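Local coordinates for NAD-dependent aldehyde dehydrogenase (Sinorhizobium meliloti, PDB 3U4J), which probably oxidises aldehydes to carboxylic acids with NAD or NADP as the electron acceptor, at residues Ser88-Leu99 against Ala128-Arg139. Residues are numbered along the deposited sequence; the frame is centred on the assembly and turned at random.
Sequences SRLMFKVADLIL and ADLWSYAAGQAR
Segments 88-99 and 128-139 lie on two antiparallel helices, their axes 168° apart and 8.3 Å at closest approach, a spacing permitted by small residues: Ala-95 CA comes within 4.6 Å of Ala-128 CA. Two knobs-into-holes interlock them. Selenomethionine Met-91 fits among Trp-131, Ala-134, Ala-135 and Ala-138, its chain bending at chi3 (64°) to bring CE against Ala-134. In return, Trp-131 enters a hole formed by Met-91, Val-94, Ala-95 and Ile-98. Val-94 CG1 lies over its six-membered ring, 3.7 Å from the centroid, while Ile-98 CD1 sits over the five-membered ring, off its centre. A further CH-pi contact places Ala-135 CB almost centrally over the Phe-92 ring, 3.5 Å from its centroid. Ser-88 OG, turned anti to its own N (chi1 173°), donates to Ala-135 O at 2.7 Å from above the carbonyl plane; a water links this hydroxyl to Arg-139 NH1. The neighbouring guanidinium groups of Arg-89 and Arg-139 both form salt bridges to a second subunit, Arg-89 with Asp-129 and Arg-139 with Asp-129 and Glu-465 there. Within the chain, Pro-183 of helix 174-187 packs on Met-91 and Trp-131, and helix 202-214 meets Val-94 and Trp-131, probably all within the Rossmann-type coenzyme-binding domain.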
loop_
_atom_site.group_PDB
_atom_site.type_symbol
_atom_site.label_atom_id
_atom_site.label_comp_id
_atom_site.label_asym_id
_atom_site.label_seq_id
_atom_site.Cartn_x
_atom_site.Cartn_y
_atom_site.Cartn_z
ATOM N N SER A 88 -8.801 15.974 -11.039
ATOM C CA SER A 88 -7.544 15.747 -11.753
ATOM C C SER A 88 -7.489 16.520 -13.083
ATOM O O SER A 88 -6.487 17.174 -13.387
ATOM C CB SER A 88 -7.371 14.229 -11.969
ATOM O OG SER A 88 -6.263 13.942 -12.800
ATOM N N ARG A 89 -8.544 16.411 -13.883
ATOM C CA ARG A 89 -8.617 17.127 -15.166
ATOM C C ARG A 89 -8.430 18.640 -14.988
ATOM O O ARG A 89 -7.719 19.269 -15.764
ATOM C CB ARG A 89 -9.928 16.829 -15.900
ATOM C CG ARG A 89 -10.014 15.355 -16.366
ATOM C CD ARG A 89 -11.345 14.942 -17.054
ATOM N NE ARG A 89 -11.398 13.468 -17.108
ATOM C CZ ARG A 89 -12.336 12.691 -16.562
ATOM N NH1 ARG A 89 -13.393 13.216 -15.932
ATOM N NH2 ARG A 89 -12.220 11.359 -16.664
ATOM N N LEU A 90 -9.063 19.216 -13.969
ATOM C CA LEU A 90 -8.924 20.642 -13.724
ATOM C C LEU A 90 -7.502 21.000 -13.296
ATOM O O LEU A 90 -6.964 22.021 -13.715
ATOM C CB LEU A 90 -9.967 21.091 -12.693
ATOM C CG LEU A 90 -11.400 20.960 -13.279
ATOM C CD1 LEU A 90 -12.495 20.992 -12.198
ATOM C CD2 LEU A 90 -11.633 22.042 -14.369
HETATM N N MSE A 91 -6.905 20.167 -12.459
HETATM C CA MSE A 91 -5.515 20.374 -12.021
HETATM C C MSE A 91 -4.518 20.213 -13.161
HETATM O O MSE A 91 -3.493 20.901 -13.185
HETATM C CB MSE A 91 -5.168 19.387 -10.895
HETATM C CG MSE A 91 -6.015 19.609 -9.654
HETATM SE SE MSE A 91 -5.913 18.138 -8.391
HETATM C CE MSE A 91 -4.004 18.269 -7.919
ATOM N N PHE A 92 -4.783 19.301 -14.100
ATOM C CA PHE A 92 -3.885 19.192 -15.291
ATOM C C PHE A 92 -3.946 20.467 -16.136
ATOM O O PHE A 92 -2.923 20.916 -16.710
ATOM C CB PHE A 92 -4.239 17.973 -16.159
ATOM C CG PHE A 92 -3.620 16.690 -15.676
ATOM C CD1 PHE A 92 -2.219 16.546 -15.611
ATOM C CD2 PHE A 92 -4.420 15.627 -15.285
ATOM C CE1 PHE A 92 -1.641 15.350 -15.156
ATOM C CE2 PHE A 92 -3.856 14.435 -14.813
ATOM C CZ PHE A 92 -2.471 14.287 -14.758
ATOM N N LYS A 93 -5.145 21.057 -16.220
ATOM C CA LYS A 93 -5.309 22.331 -16.931
ATOM C C LYS A 93 -4.474 23.435 -16.302
ATOM O O LYS A 93 -3.899 24.247 -17.018
ATOM C CB LYS A 93 -6.782 22.759 -17.030
ATOM C CG LYS A 93 -7.613 21.894 -17.983
ATOM C CD LYS A 93 -9.062 22.323 -17.946
ATOM C CE LYS A 93 -9.920 21.392 -18.733
ATOM N NZ LYS A 93 -11.089 22.136 -19.284
ATOM N N VAL A 94 -4.423 23.478 -14.968
ATOM C CA VAL A 94 -3.510 24.402 -14.271
ATOM C C VAL A 94 -2.043 24.119 -14.635
ATOM O O VAL A 94 -1.292 25.041 -14.942
ATOM C CB VAL A 94 -3.668 24.332 -12.735
ATOM C CG1 VAL A 94 -2.696 25.297 -12.026
ATOM C CG2 VAL A 94 -5.122 24.615 -12.320
ATOM N N ALA A 95 -1.615 22.862 -14.545
ATOM C CA ALA A 95 -0.240 22.511 -14.934
ATOM C C ALA A 95 0.075 22.970 -16.363
ATOM O O ALA A 95 1.146 23.568 -16.614
ATOM C CB ALA A 95 -0.006 21.012 -14.781
ATOM N N ASP A 96 -0.863 22.744 -17.288
ATOM C CA ASP A 96 -0.723 23.277 -18.673
ATOM C C ASP A 96 -0.595 24.789 -18.731
ATOM O O ASP A 96 0.191 25.296 -19.507
ATOM C CB ASP A 96 -1.902 22.887 -19.572
ATOM C CG ASP A 96 -1.876 21.427 -19.946
ATOM O OD1 ASP A 96 -0.802 20.798 -19.832
ATOM O OD2 ASP A 96 -2.937 20.904 -20.334
ATOM N N LEU A 97 -1.413 25.505 -17.962
ATOM C CA LEU A 97 -1.309 26.973 -17.919
ATOM C C LEU A 97 0.013 27.481 -17.372
ATOM O O LEU A 97 0.532 28.489 -17.851
ATOM C CB LEU A 97 -2.455 27.577 -17.089
ATOM C CG LEU A 97 -3.735 27.663 -17.895
ATOM C CD1 LEU A 97 -4.916 27.795 -16.913
ATOM C CD2 LEU A 97 -3.688 28.802 -18.903
ATOM N N ILE A 98 0.522 26.816 -16.334
ATOM C CA ILE A 98 1.841 27.157 -15.769
ATOM C C ILE A 98 2.931 27.141 -16.862
ATOM O O ILE A 98 3.709 28.097 -17.001
ATOM C CB ILE A 98 2.201 26.243 -14.594
ATOM C CG1 ILE A 98 1.206 26.491 -13.428
ATOM C CG2 ILE A 98 3.672 26.518 -14.137
ATOM C CD1 ILE A 98 1.343 25.481 -12.298
ATOM N N LEU A 99 2.952 26.081 -17.666
ATOM C CA LEU A 99 3.835 26.029 -18.815
ATOM C C LEU A 99 3.569 27.103 -19.845
ATOM O O LEU A 99 4.501 27.727 -20.332
ATOM C CB LEU A 99 3.831 24.638 -19.462
ATOM C CG LEU A 99 4.492 23.519 -18.660
ATOM C CD1 LEU A 99 4.545 22.192 -19.480
ATOM C CD2 LEU A 99 5.917 23.920 -18.164
ATOM N N ALA A 128 5.132 23.125 -12.632
ATOM C CA ALA A 128 4.176 22.505 -13.534
ATOM C C ALA A 128 4.210 20.977 -13.328
ATOM O O ALA A 128 3.162 20.321 -13.370
ATOM C CB ALA A 128 4.459 22.873 -14.998
ATOM N N ASP A 129 5.403 20.422 -13.091
ATOM C CA ASP A 129 5.544 18.969 -12.866
ATOM C C ASP A 129 4.927 18.543 -11.528
ATOM O O ASP A 129 4.336 17.457 -11.426
ATOM C CB ASP A 129 7.022 18.520 -12.938
ATOM C CG ASP A 129 7.169 17.004 -13.028
ATOM O OD1 ASP A 129 6.560 16.366 -13.919
ATOM O OD2 ASP A 129 7.906 16.444 -12.213
ATOM N N LEU A 130 5.051 19.395 -10.499
ATOM C CA LEU A 130 4.391 19.122 -9.230
ATOM C C LEU A 130 2.891 19.035 -9.393
ATOM O O LEU A 130 2.268 18.111 -8.861
ATOM C CB LEU A 130 4.724 20.174 -8.185
ATOM C CG LEU A 130 6.146 20.142 -7.593
ATOM C CD1 LEU A 130 6.402 21.501 -6.903
ATOM C CD2 LEU A 130 6.329 18.998 -6.610
ATOM N N TRP A 131 2.331 19.993 -10.121
ATOM C CA TRP A 131 0.889 20.028 -10.347
ATOM C C TRP A 131 0.517 18.779 -11.155
ATOM O O TRP A 131 -0.479 18.145 -10.847
ATOM C CB TRP A 131 0.452 21.325 -11.074
ATOM C CG TRP A 131 0.201 22.463 -10.125
ATOM C CD1 TRP A 131 1.155 23.308 -9.570
ATOM C CD2 TRP A 131 -1.058 22.867 -9.581
ATOM N NE1 TRP A 131 0.548 24.210 -8.712
ATOM C CE2 TRP A 131 -0.810 23.970 -8.717
ATOM C CE3 TRP A 131 -2.388 22.407 -9.737
ATOM C CZ2 TRP A 131 -1.832 24.614 -8.019
ATOM C CZ3 TRP A 131 -3.409 23.056 -9.037
ATOM C CH2 TRP A 131 -3.125 24.142 -8.180
ATOM N N SER A 132 1.326 18.398 -12.155
ATOM C CA SER A 132 0.991 17.208 -12.954
ATOM C C SER A 132 1.051 15.924 -12.156
ATOM O O SER A 132 0.179 15.082 -12.286
ATOM C CB SER A 132 1.893 17.045 -14.184
ATOM O OG SER A 132 1.824 18.213 -14.973
ATOM N N TYR A 133 2.108 15.756 -11.374
ATOM C CA TYR A 133 2.235 14.583 -10.510
ATOM C C TYR A 133 1.023 14.448 -9.582
ATOM O O TYR A 133 0.450 13.354 -9.425
ATOM C CB TYR A 133 3.531 14.632 -9.665
ATOM C CG TYR A 133 3.541 13.494 -8.655
ATOM C CD1 TYR A 133 4.109 12.250 -8.957
ATOM C CD2 TYR A 133 2.945 13.653 -7.401
ATOM C CE1 TYR A 133 4.068 11.210 -8.016
ATOM C CE2 TYR A 133 2.893 12.608 -6.474
ATOM C CZ TYR A 133 3.449 11.407 -6.792
ATOM O OH TYR A 133 3.367 10.396 -5.864
ATOM N N ALA A 134 0.653 15.554 -8.932
ATOM C CA ALA A 134 -0.447 15.539 -7.940
ATOM C C ALA A 134 -1.772 15.266 -8.620
ATOM O O ALA A 134 -2.603 14.503 -8.116
ATOM C CB ALA A 134 -0.491 16.892 -7.194
ATOM N N ALA A 135 -1.961 15.867 -9.795
ATOM C CA ALA A 135 -3.188 15.614 -10.573
ATOM C C ALA A 135 -3.309 14.139 -10.917
ATOM O O ALA A 135 -4.396 13.575 -10.863
ATOM C CB ALA A 135 -3.207 16.463 -11.853
ATOM N N GLY A 136 -2.200 13.515 -11.298
ATOM C CA GLY A 136 -2.207 12.069 -11.632
ATOM C C GLY A 136 -2.628 11.233 -10.432
ATOM O O GLY A 136 -3.469 10.335 -10.559
ATOM N N GLN A 137 -2.060 11.537 -9.260
ATOM C CA GLN A 137 -2.315 10.759 -8.048
ATOM C C GLN A 137 -3.674 11.019 -7.418
ATOM O O GLN A 137 -4.223 10.116 -6.788
ATOM C CB GLN A 137 -1.202 10.991 -7.004
ATOM C CG GLN A 137 0.154 10.338 -7.385
ATOM C CD GLN A 137 -0.029 8.855 -7.700
ATOM O OE1 GLN A 137 -0.334 8.065 -6.816
ATOM N NE2 GLN A 137 0.115 8.485 -8.976
ATOM N N ALA A 138 -4.195 12.233 -7.589
ATOM C CA ALA A 138 -5.437 12.661 -6.954
ATOM C C ALA A 138 -6.599 11.732 -7.277
ATOM O O ALA A 138 -7.434 11.480 -6.418
ATOM C CB ALA A 138 -5.803 14.136 -7.331
ATOM N N ARG A 139 -6.640 11.198 -8.493
ATOM C CA ARG A 139 -7.767 10.331 -8.861
ATOM C C ARG A 139 -7.657 8.882 -8.340
ATOM O O ARG A 139 -8.645 8.145 -8.315
ATOM C CB ARG A 139 -8.019 10.395 -10.372
ATOM C CG ARG A 139 -6.960 9.741 -11.243
ATOM C CD ARG A 139 -7.334 9.970 -12.697
ATOM N NE ARG A 139 -8.526 9.220 -13.066
ATOM C CZ ARG A 139 -8.993 9.159 -14.306
ATOM N NH1 ARG A 139 -8.377 9.841 -15.270
ATOM N NH2 ARG A 139 -10.061 8.422 -14.584
HETATM O O HOH W 1 -6.497 12.156 -14.996
#